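Ribokinase, putative (Burkholderia thailandensis, PDB 3B1R) probably transfers phosphate from ATP to nucleosides such as inosine, as expected of a ribokinase-family nucleoside kinase that works as a dimer. Local coordinates at residues N21-E26 / M112-L117; I254-C259 / L290-Q295; G15-D20 / G76-V81. One frame throughout, in Å; residues are numbered along the deposited sequence.

Interaction 1. Residues N21-E26 / M112-L117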
loop_
_atom_site.group_PDB
_atom_site.type_symbol
_atom_site.label_atom_id
_atom_site.label_comp_id
_atom_site.label_asym_id
_atom_site.label_seq_id
_atom_site.Cartn_x
_atom_site.Cartn_y
_atom_site.Cartn_z
ATOM N N ASN A 21 1.743 -11.185 1.837
ATOM C CA ASN A 21 1.768 -10.416 3.054
ATOM C C ASN A 21 0.764 -9.279 2.797
ATOM O O ASN A 21 1.038 -8.351 2.045
ATOM C CB ASN A 21 3.201 -9.915 3.303
ATOM C CG ASN A 21 4.257 -11.045 3.179
ATOM O OD1 ASN A 21 4.506 -11.790 4.131
ATOM N ND2 ASN A 21 4.872 -11.170 1.999
ATOM N N ILE A 22 -0.402 -9.370 3.420
ATOM C CA ILE A 22 -1.564 -8.554 3.041
ATOM C C ILE A 22 -1.974 -7.540 4.106
ATOM O O ILE A 22 -2.158 -7.886 5.264
ATOM C CB ILE A 22 -2.776 -9.460 2.656
ATOM C CG1 ILE A 22 -2.390 -10.396 1.499
ATOM C CG2 ILE A 22 -4.002 -8.615 2.313
ATOM C CD1 ILE A 22 -3.215 -11.713 1.424
ATOM N N MET A 23 -2.129 -6.287 3.687
ATOM C CA MET A 23 -2.539 -5.212 4.566
ATOM C C MET A 23 -3.835 -4.588 4.048
ATOM O O MET A 23 -3.819 -3.755 3.135
ATOM C CB MET A 23 -1.430 -4.156 4.677
ATOM C CG MET A 23 -0.068 -4.698 5.157
ATOM S SD MET A 23 0.903 -5.563 3.887
ATOM C CE MET A 23 2.044 -4.299 3.347
ATOM N N THR A 24 -4.949 -4.986 4.662
ATOM C CA THR A 24 -6.295 -4.568 4.261
ATOM C C THR A 24 -6.837 -3.411 5.097
ATOM O O THR A 24 -7.177 -3.593 6.271
ATOM C CB THR A 24 -7.284 -5.749 4.393
ATOM O OG1 THR A 24 -7.393 -6.130 5.774
ATOM C CG2 THR A 24 -6.786 -6.915 3.652
ATOM N N PHE A 25 -6.906 -2.221 4.498
ATOM C CA PHE A 25 -7.612 -1.088 5.096
ATOM C C PHE A 25 -9.083 -1.459 5.220
ATOM O O PHE A 25 -9.702 -1.884 4.233
ATOM C CB PHE A 25 -7.452 0.177 4.232
ATOM C CG PHE A 25 -8.170 1.396 4.772
ATOM C CD1 PHE A 25 -7.902 1.878 6.051
ATOM C CD2 PHE A 25 -9.099 2.075 3.987
ATOM C CE1 PHE A 25 -8.558 3.007 6.545
ATOM C CE2 PHE A 25 -9.755 3.205 4.467
ATOM C CZ PHE A 25 -9.487 3.675 5.751
ATOM N N GLU A 26 -9.634 -1.332 6.428
ATOM C CA GLU A 26 -11.058 -1.607 6.653
ATOM C C GLU A 26 -11.794 -0.335 6.303
ATOM O O GLU A 26 -12.093 0.470 7.169
ATOM C CB GLU A 26 -11.341 -1.990 8.110
ATOM C CG GLU A 26 -10.309 -2.913 8.737
ATOM C CD GLU A 26 -10.691 -4.371 8.658
ATOM O OE1 GLU A 26 -11.034 -4.845 7.551
ATOM O OE2 GLU A 26 -10.639 -5.046 9.717
ATOM N N MET A 112 3.700 -8.098 -1.573
ATOM C CA MET A 112 3.346 -7.183 -0.500
ATOM C C MET A 112 2.127 -6.419 -0.964
ATOM O O MET A 112 2.224 -5.512 -1.788
ATOM C CB MET A 112 4.488 -6.218 -0.183
ATOM C CG MET A 112 5.280 -6.580 1.040
ATOM S SD MET A 112 6.222 -8.083 0.791
ATOM C CE MET A 112 6.921 -8.316 2.425
ATOM N N ILE A 113 0.974 -6.818 -0.450
ATOM C CA ILE A 113 -0.291 -6.312 -0.962
ATOM C C ILE A 113 -0.924 -5.373 0.047
ATOM O O ILE A 113 -1.225 -5.770 1.171
ATOM C CB ILE A 113 -1.292 -7.457 -1.288
ATOM C CG1 ILE A 113 -0.678 -8.457 -2.282
ATOM C CG2 ILE A 113 -2.595 -6.868 -1.842
ATOM C CD1 ILE A 113 -1.355 -9.852 -2.298
ATOM N N THR A 114 -1.140 -4.129 -0.364
ATOM C CA THR A 114 -1.919 -3.212 0.460
ATOM C C THR A 114 -3.197 -2.865 -0.290
ATOM O O THR A 114 -3.173 -2.529 -1.483
ATOM C CB THR A 114 -1.114 -1.970 0.872
ATOM O OG1 THR A 114 -0.546 -1.364 -0.285
ATOM C CG2 THR A 114 0.003 -2.360 1.775
ATOM N N THR A 115 -4.320 -2.999 0.394
ATOM C CA THR A 115 -5.600 -2.984 -0.284
ATOM C C THR A 115 -6.689 -2.354 0.578
ATOM O O THR A 115 -6.426 -1.912 1.702
ATOM C CB THR A 115 -5.958 -4.422 -0.764
ATOM O OG1 THR A 115 -7.250 -4.436 -1.391
ATOM C CG2 THR A 115 -5.929 -5.419 0.391
ATOM N N ASP A 116 -7.897 -2.260 0.030
ATOM C CA ASP A 116 -9.060 -1.832 0.802
ATOM C C ASP A 116 -10.227 -2.805 0.567
ATOM O O ASP A 116 -10.036 -3.871 -0.017
ATOM C CB ASP A 116 -9.445 -0.393 0.452
ATOM C CG ASP A 116 -10.032 -0.250 -0.946
ATOM O OD1 ASP A 116 -10.442 0.879 -1.275
ATOM O OD2 ASP A 116 -10.089 -1.242 -1.717
ATOM N N LEU A 117 -11.424 -2.423 1.001
ATOM C CA LEU A 117 -12.604 -3.283 0.863
ATOM C C LEU A 117 -13.231 -3.221 -0.526
ATOM O O LEU A 117 -14.197 -3.933 -0.811
ATOM C CB LEU A 117 -13.625 -2.992 1.969
ATOM C CG LEU A 117 -13.099 -3.275 3.390
ATOM C CD1 LEU A 117 -14.102 -2.836 4.442
ATOM C CD2 LEU A 117 -12.741 -4.764 3.559
#
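Ile113 O takes the shortest bond of this ladder, from Met23 N at 2.7 Å, and the donor sits nearly in line with the carbonyl. Ile22 CA leans on the same oxygen at 3.4 Å as a CA-H...O contact. Strands 18-24 and 109-115 thus form the parallel central pair of the small four-stranded sheet that ribokinase-family enzymes use as a lid, their short segments only 12° from exactly parallel. Ile113 N to Asn21 O and Thr115 N to Met23 O continue the pattern, and Phe25 N to Thr115 O, 2.9 Å, carries it just past the strand ends. One face bears Ile22, Thr24, Ile113 and Thr115 and looks into the active site: Ile113 touches a bound AMP, while Ile22 and Thr115 rest on Thr257. On it Ile22 CG1 lies alongside Ile113 CD1 at 4.0 Å, and the methyls of Thr24 and Thr115 meet, CG2 to CG2, at 3.7 Å. The other face, with Asn21, Met23, Met112 and Thr114, is turned to the second subunit, where Thr114 OG1 hydrogen-bonds Thr114 OG1 of that chain and Met23 packs on its Ala124. Met112 folds at chi2 (68°), which sends its methyl CE across to the Asn21 amide, 3.5 Å from ND2. Beyond the strands, Asp116 CB lies at the edge of the Phe25 ring, and the Asp116 carboxylate turns to Phe29 N. Met23 is bent at both chi2 and chi3 (98°), pressing its CE onto Thr114 CG2 at 3.2 Å, tighter than usual for two methyls.

Interaction 2. Residues I254-C259 / L290-Q295. With AMP (adenosine monophosphate), chain H; AMP (adenosine monophosphate), chain G.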
loop_
_atom_site.group_PDB
_atom_site.type_symbol
_atom_site.label_atom_id
_atom_site.label_comp_id
_atom_site.label_asym_id
_atom_site.label_seq_id
_atom_site.Cartn_x
_atom_site.Cartn_y
_atom_site.Cartn_z
ATOM N N ILE A 254 -14.379 -8.726 4.883
ATOM C CA ILE A 254 -13.106 -8.707 5.618
ATOM C C ILE A 254 -11.894 -8.441 4.721
ATOM O O ILE A 254 -11.052 -7.606 5.051
ATOM C CB ILE A 254 -12.869 -10.050 6.375
ATOM C CG1 ILE A 254 -13.958 -10.281 7.431
ATOM C CG2 ILE A 254 -11.455 -10.121 6.985
ATOM C CD1 ILE A 254 -13.889 -9.372 8.636
ATOM N N ASP A 255 -11.801 -9.159 3.596
ATOM C CA ASP A 255 -10.648 -9.048 2.709
ATOM C C ASP A 255 -11.011 -9.560 1.321
ATOM O O ASP A 255 -11.338 -10.740 1.182
ATOM C CB ASP A 255 -9.466 -9.853 3.271
ATOM C CG ASP A 255 -8.212 -9.746 2.411
ATOM O OD1 ASP A 255 -8.076 -8.771 1.656
ATOM O OD2 ASP A 255 -7.348 -10.639 2.500
ATOM N N PRO A 256 -10.968 -8.679 0.296
ATOM C CA PRO A 256 -11.275 -9.164 -1.042
ATOM C C PRO A 256 -10.085 -9.789 -1.773
ATOM O O PRO A 256 -10.291 -10.401 -2.819
ATOM C CB PRO A 256 -11.790 -7.911 -1.778
ATOM C CG PRO A 256 -11.655 -6.777 -0.835
ATOM C CD PRO A 256 -10.779 -7.222 0.301
ATOM N N THR A 257 -8.870 -9.679 -1.225
ATOM C CA THR A 257 -7.698 -10.321 -1.837
ATOM C C THR A 257 -7.908 -11.813 -2.063
ATOM O O THR A 257 -8.012 -12.585 -1.111
ATOM C CB THR A 257 -6.407 -10.123 -1.004
ATOM O OG1 THR A 257 -6.293 -8.746 -0.624
ATOM C CG2 THR A 257 -5.196 -10.525 -1.818
ATOM N N GLY A 258 -7.930 -12.215 -3.333
ATOM C CA GLY A 258 -8.221 -13.591 -3.698
ATOM C C GLY A 258 -9.606 -13.796 -4.288
ATOM O O GLY A 258 -9.902 -14.880 -4.787
ATOM N N CYS A 259 -10.457 -12.765 -4.257
ATOM C CA CYS A 259 -11.838 -12.913 -4.762
ATOM C C CYS A 259 -11.871 -13.226 -6.256
ATOM O O CYS A 259 -12.675 -14.039 -6.701
ATOM C CB CYS A 259 -12.706 -11.692 -4.450
ATOM S SG CYS A 259 -13.302 -11.646 -2.744
ATOM N N LEU A 290 -17.996 -16.070 -0.478
ATOM C CA LEU A 290 -17.477 -16.859 0.644
ATOM C C LEU A 290 -16.050 -16.498 1.018
ATOM O O LEU A 290 -15.697 -16.530 2.203
ATOM C CB LEU A 290 -17.552 -18.364 0.361
ATOM C CG LEU A 290 -18.945 -18.990 0.186
ATOM C CD1 LEU A 290 -18.795 -20.465 -0.156
ATOM C CD2 LEU A 290 -19.824 -18.816 1.432
ATOM N N LYS A 291 -15.213 -16.190 0.023
ATOM C CA LYS A 291 -13.824 -15.826 0.327
ATOM C C LYS A 291 -13.732 -14.492 1.078
ATOM O O LYS A 291 -12.964 -14.372 2.037
ATOM C CB LYS A 291 -12.943 -15.785 -0.931
ATOM C CG LYS A 291 -11.428 -15.745 -0.621
ATOM C CD LYS A 291 -10.732 -14.478 -1.092
ATOM C CE LYS A 291 -11.021 -13.244 -0.267
ATOM N NZ LYS A 291 -10.327 -13.232 1.073
ATOM N N ILE A 292 -14.510 -13.507 0.625
ATOM C CA ILE A 292 -14.429 -12.127 1.127
ATOM C C ILE A 292 -14.709 -12.028 2.630
ATOM O O ILE A 292 -14.459 -10.995 3.249
ATOM C CB ILE A 292 -15.372 -11.176 0.337
ATOM C CG1 ILE A 292 -14.873 -9.733 0.405
ATOM C CG2 ILE A 292 -16.825 -11.278 0.829
ATOM C CD1 ILE A 292 -15.476 -8.831 -0.670
ATOM N N ALA A 293 -15.239 -13.104 3.204
ATOM C CA ALA A 293 -15.566 -13.140 4.623
ATOM C C ALA A 293 -14.367 -13.595 5.465
ATOM O O ALA A 293 -14.468 -13.697 6.686
ATOM C CB ALA A 293 -16.778 -14.051 4.864
ATOM N N HIS A 294 -13.242 -13.877 4.808
ATOM C CA HIS A 294 -12.036 -14.358 5.495
ATOM C C HIS A 294 -10.766 -13.659 5.005
ATOM O O HIS A 294 -10.682 -13.249 3.843
ATOM C CB HIS A 294 -11.931 -15.888 5.403
ATOM C CG HIS A 294 -13.190 -16.590 5.812
ATOM N ND1 HIS A 294 -13.429 -16.994 7.110
ATOM C CD2 HIS A 294 -14.306 -16.899 5.108
ATOM C CE1 HIS A 294 -14.624 -17.557 7.177
ATOM N NE2 HIS A 294 -15.180 -17.504 5.980
ATOM N N GLN A 295 -9.801 -13.515 5.916
ATOM C CA GLN A 295 -8.547 -12.783 5.690
ATOM C C GLN A 295 -7.523 -13.586 4.878
ATOM O O GLN A 295 -7.055 -14.639 5.310
ATOM C CB GLN A 295 -7.963 -12.317 7.052
ATOM C CG GLN A 295 -6.590 -11.618 7.013
ATOM C CD GLN A 295 -6.569 -10.347 6.160
ATOM O OE1 GLN A 295 -7.524 -9.561 6.166
ATOM N NE2 GLN A 295 -5.468 -10.139 5.432
HETATM P P AMP H . -13.420 -8.716 -7.945
HETATM O O1P AMP H . -12.143 -9.427 -8.327
HETATM O O2P AMP H . -13.206 -7.732 -6.827
HETATM O O3P AMP H . -14.189 -8.186 -9.134
HETATM O "O5'" AMP H . -14.331 -9.853 -7.286
HETATM C "C5'" AMP H . -14.539 -11.060 -7.985
HETATM C "C4'" AMP H . -15.915 -11.595 -7.656
HETATM O "O4'" AMP H . -15.941 -11.950 -6.268
HETATM C "C3'" AMP H . -17.072 -10.621 -7.880
HETATM O "O3'" AMP H . -17.585 -10.581 -9.226
HETATM C "C2'" AMP H . -18.073 -11.199 -6.900
HETATM O "O2'" AMP H . -18.708 -12.390 -7.399
HETATM C "C1'" AMP H . -17.214 -11.604 -5.722
HETATM N N9 AMP H . -17.134 -10.388 -4.883
HETATM C C8 AMP H . -16.169 -9.443 -4.873
HETATM N N7 AMP H . -16.468 -8.455 -3.981
HETATM C C5 AMP H . -17.661 -8.765 -3.422
HETATM C C6 AMP H . -18.562 -8.170 -2.409
HETATM N N6 AMP H . -18.242 -7.003 -1.805
HETATM N N1 AMP H . -19.716 -8.816 -2.120
HETATM C C2 AMP H . -20.057 -9.978 -2.712
HETATM N N3 AMP H . -19.280 -10.577 -3.635
HETATM C C4 AMP H . -18.093 -10.035 -4.017
HETATM P P AMP G . -6.494 -11.914 -7.077
HETATM O O1P AMP G . -6.859 -11.432 -8.471
HETATM O O2P AMP G . -6.950 -11.014 -5.953
HETATM O O3P AMP G . -6.869 -13.358 -6.836
HETATM O "O5'" AMP G . -4.888 -11.921 -7.055
HETATM C "C5'" AMP G . -4.128 -11.905 -5.849
HETATM C "C4'" AMP G . -2.875 -12.727 -6.108
HETATM O "O4'" AMP G . -2.072 -12.051 -7.069
HETATM C "C3'" AMP G . -2.011 -12.843 -4.859
HETATM O "O3'" AMP G . -2.217 -14.142 -4.249
HETATM C "C2'" AMP G . -0.588 -12.526 -5.340
HETATM O "O2'" AMP G . 0.340 -13.542 -4.958
HETATM C "C1'" AMP G . -0.737 -12.466 -6.865
HETATM N N9 AMP G . 0.037 -11.463 -7.596
HETATM C C8 AMP G . 0.120 -10.157 -7.287
HETATM N N7 AMP G . 0.870 -9.499 -8.185
HETATM C C5 AMP G . 1.266 -10.406 -9.094
HETATM C C6 AMP G . 2.099 -10.358 -10.296
HETATM N N6 AMP G . 2.634 -9.176 -10.675
HETATM N N1 AMP G . 2.273 -11.512 -10.977
HETATM C C2 AMP G . 1.732 -12.683 -10.582
HETATM N N3 AMP G . 0.967 -12.798 -9.473
HETATM C C4 AMP G . 0.711 -11.703 -8.711
#
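Ile254 N points straight at Ile292 O, 2.8 Å away, with an N-H...O angle of 166°. Its side chain leans over the following turn, CG1 against Ala293 O and CG2 near Gln295 N. Asp255 N reaches the same Ile292 O at 3.2 Å, this time from above the carbonyl plane, so two successive amides grip one oxygen near the C-terminal end of helix 277-291. Asp255 OD1 closes an Asx turn with Thr257 N, met from above the carboxylate, and also takes Thr257 OG1 on its syn side. OD2 of Asp255 is held by Gly296 N. The Gln295 amide lies flat over this carboxylate, the two planes only 3° apart, NE2 3.5 Å from OD2. Asp255 O receives Lys291 NZ at 2.7 Å. Lys291 bends at chi2, chi3 and chi4 (74°), curling its ammonium between the two loops, where His294 O and Gly296 O also bind it. In ribokinase a monovalent cation occupies the gap between the corresponding loops, next to the anion hole; here the lysine probably stands in for it. Pro256 packs CB on Ile292 CD1 at 4.0 Å, and that methyl lies in turn 3.5 Å from N7 of the AMP of chain H. The type II turn from Pro256 to Cys259 swings the backbone into helix 259-272. Thr257 O lies 3.2 Å from Lys291 CE. Gly258, the N-cap residue, gives its N to O2P of the AMP of chain G at 3.0 Å, consistent with an anion hole at the helix start. Cys259 SG fits against Lys291 CE and Ile292 CB, while its CB faces O4' of the AMP of chain H.

Interaction 3. Residues G15-D20 / G76-V81; sequences GSIAYD and GTLGAV. With AMP (adenosine monophosphate), chain G.
Gly76 lies beneath the end of the Ile17 side chain, whose CD1 comes within 3.5 Å of Gly76 C, while Gly15 O approaches Gly76 CA at 3.9 Å. Lacking a side chain, Gly76 lets both come close to the backbone. Thr77 is linked to the other segment by water. Its N donates to a water that also reaches Gly15 O, and Thr77 O is joined by two further waters to Ile17, one at Ile17 N and one at Ile17 O. These three waters fill in where the two backbones diverge beyond Gly76. The Thr77 hydroxyl is bound by Ala129 O. Leu78 then sends CD2 to Ile17 CG2 at 3.7 Å, the two side chains crossing at about a right angle. With CG1 anti to its carbonyl carbon (chi1 -41°), Ile17 can offer CD1 to Gly76 and CG2 to Leu78 together. Helix 84-93 adds to this apolar cluster, with Tyr86 and Met90 on Ile17 and Leu87 on Leu78. The neighbours of Ile17 serve the ligand instead: Ser16 OG donates to N3 of the AMP of chain G at 2.8 Å. Further along, Asp20 takes the ribose O2' on OD1 at 2.7 Å and O3' on OD2 at 2.5 Å. An aspartate clasping both sugar hydroxyls, where the chain passes from core to lid, marks the substrate pocket of the ribokinase fold.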
loop_
_atom_site.group_PDB
_atom_site.type_symbol
_atom_site.label_atom_id
_atom_site.label_comp_id
_atom_site.label_asym_id
_atom_site.label_seq_id
_atom_site.Cartn_x
_atom_site.Cartn_y
_atom_site.Cartn_z
ATOM N N GLY A 15 0.009 -20.164 -13.469
ATOM C CA GLY A 15 0.052 -18.873 -12.795
ATOM C C GLY A 15 1.035 -18.829 -11.642
ATOM O O GLY A 15 1.672 -19.826 -11.305
ATOM N N SER A 16 1.162 -17.662 -11.031
ATOM C CA SER A 16 2.143 -17.471 -9.970
ATOM C C SER A 16 1.843 -18.385 -8.791
ATOM O O SER A 16 0.687 -18.716 -8.536
ATOM C CB SER A 16 2.149 -16.015 -9.504
ATOM O OG SER A 16 0.849 -15.599 -9.090
ATOM N N ILE A 17 2.902 -18.821 -8.111
ATOM C CA ILE A 17 2.779 -19.444 -6.792
ATOM C C ILE A 17 3.651 -18.589 -5.865
ATOM O O ILE A 17 4.846 -18.427 -6.096
ATOM C CB ILE A 17 3.241 -20.926 -6.778
ATOM C CG1 ILE A 17 2.756 -21.659 -8.040
ATOM C CG2 ILE A 17 2.714 -21.618 -5.530
ATOM C CD1 ILE A 17 3.502 -22.945 -8.337
ATOM N N ALA A 18 3.033 -18.021 -4.841
ATOM C CA ALA A 18 3.632 -16.891 -4.135
ATOM C C ALA A 18 3.315 -16.884 -2.647
ATOM O O ALA A 18 2.359 -17.521 -2.203
ATOM C CB ALA A 18 3.133 -15.596 -4.764
ATOM N N TYR A 19 4.115 -16.147 -1.881
ATOM C CA TYR A 19 3.763 -15.849 -0.502
ATOM C C TYR A 19 3.231 -14.435 -0.376
ATOM O O TYR A 19 3.871 -13.480 -0.798
ATOM C CB TYR A 19 4.952 -16.077 0.438
ATOM C CG TYR A 19 5.377 -17.517 0.502
ATOM C CD1 TYR A 19 4.525 -18.493 1.010
ATOM C CD2 TYR A 19 6.643 -17.908 0.072
ATOM C CE1 TYR A 19 4.920 -19.839 1.067
ATOM C CE2 TYR A 19 7.042 -19.241 0.127
ATOM C CZ TYR A 19 6.174 -20.199 0.614
ATOM O OH TYR A 19 6.570 -21.516 0.676
ATOM N N ASP A 20 2.050 -14.312 0.212
ATOM C CA ASP A 20 1.403 -13.027 0.361
ATOM C C ASP A 20 1.491 -12.483 1.781
ATOM O O ASP A 20 1.327 -13.207 2.776
ATOM C CB ASP A 20 -0.064 -13.100 -0.053
ATOM C CG ASP A 20 -0.256 -13.487 -1.523
ATOM O OD1 ASP A 20 0.731 -13.497 -2.305
ATOM O OD2 ASP A 20 -1.418 -13.774 -1.889
ATOM N N GLY A 76 3.481 -24.090 -12.316
ATOM C CA GLY A 76 4.125 -22.852 -11.875
ATOM C C GLY A 76 5.452 -23.111 -11.208
ATOM O O GLY A 76 5.889 -24.266 -11.126
ATOM N N THR A 77 6.095 -22.050 -10.714
ATOM C CA THR A 77 7.462 -22.169 -10.176
ATOM C C THR A 77 7.665 -21.596 -8.775
ATOM O O THR A 77 7.262 -20.469 -8.484
ATOM C CB THR A 77 8.510 -21.536 -11.111
ATOM O OG1 THR A 77 8.121 -20.194 -11.433
ATOM C CG2 THR A 77 8.641 -22.340 -12.395
ATOM N N LEU A 78 8.304 -22.392 -7.922
ATOM C CA LEU A 78 8.687 -21.986 -6.581
ATOM C C LEU A 78 10.206 -21.955 -6.512
ATOM O O LEU A 78 10.883 -22.438 -7.429
ATOM C CB LEU A 78 8.144 -22.983 -5.545
ATOM C CG LEU A 78 6.649 -22.964 -5.200
ATOM C CD1 LEU A 78 6.291 -24.124 -4.284
ATOM C CD2 LEU A 78 6.247 -21.648 -4.546
ATOM N N GLY A 79 10.726 -21.372 -5.430
ATOM C CA GLY A 79 12.161 -21.363 -5.128
ATOM C C GLY A 79 12.486 -22.239 -3.929
ATOM O O GLY A 79 11.792 -22.190 -2.908
ATOM N N ALA A 80 13.554 -23.023 -4.045
ATOM C CA ALA A 80 13.867 -24.075 -3.068
ATOM C C ALA A 80 14.103 -23.615 -1.619
ATOM O O ALA A 80 13.854 -24.379 -0.686
ATOM C CB ALA A 80 15.027 -24.923 -3.558
ATOM N N VAL A 81 14.572 -22.385 -1.422
ATOM C CA VAL A 81 14.853 -21.898 -0.053
ATOM C C VAL A 81 13.593 -21.776 0.823
ATOM O O VAL A 81 13.626 -22.095 2.020
ATOM C CB VAL A 81 15.727 -20.605 -0.036
ATOM C CG1 VAL A 81 15.288 -19.624 -1.098
ATOM C CG2 VAL A 81 15.758 -19.939 1.361
HETATM P P AMP G . -6.494 -11.914 -7.077
HETATM O O1P AMP G . -6.859 -11.432 -8.471
HETATM O O2P AMP G . -6.950 -11.014 -5.953
HETATM O O3P AMP G . -6.869 -13.358 -6.836
HETATM O "O5'" AMP G . -4.888 -11.921 -7.055
HETATM C "C5'" AMP G . -4.128 -11.905 -5.849
HETATM C "C4'" AMP G . -2.875 -12.727 -6.108
HETATM O "O4'" AMP G . -2.072 -12.051 -7.069
HETATM C "C3'" AMP G . -2.011 -12.843 -4.859
HETATM O "O3'" AMP G . -2.217 -14.142 -4.249
HETATM C "C2'" AMP G . -0.588 -12.526 -5.340
HETATM O "O2'" AMP G . 0.340 -13.542 -4.958
HETATM C "C1'" AMP G . -0.737 -12.466 -6.865
HETATM N N9 AMP G . 0.037 -11.463 -7.596
HETATM C C8 AMP G . 0.120 -10.157 -7.287
HETATM N N7 AMP G . 0.870 -9.499 -8.185
HETATM C C5 AMP G . 1.266 -10.406 -9.094
HETATM C C6 AMP G . 2.099 -10.358 -10.296
HETATM N N6 AMP G . 2.634 -9.176 -10.675
HETATM N N1 AMP G . 2.273 -11.512 -10.977
HETATM C C2 AMP G . 1.732 -12.683 -10.582
HETATM N N3 AMP G . 0.967 -12.798 -9.473
HETATM C C4 AMP G . 0.711 -11.703 -8.711
HETATM O O HOH W 1 4.856 -19.596 -11.915
HETATM O O HOH W 2 7.547 -18.478 -6.821
HETATM O O HOH W 3 5.549 -18.526 -9.328
#

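In the fold
Strand 18-24 joins interactions 3 and 1, whose centres lie 20 Å apart. The turn just before it, at Gly15 and Ile17, packs on strand 72-79 of the nine-stranded core sheet, and its far end pairs with strand 109-115 in the four-stranded lid. Their segments alternate along the chain, 15-20, 21-26, 76-81, 112-117, so core and lid are threaded together. Interaction 2 follows later in sequence, 11 Å from interaction 1 and 21 Å from interaction 3. It touches the lid where Thr24 and Thr115 meet Asp255 and Thr257. Interactions 2 and 3 hold the AMP of chain G from its phosphate and nucleoside ends respectively, while interaction 1 forms the lid strands beside the ligand, with Ile113 against Asp20, and turns its other face to the second subunit.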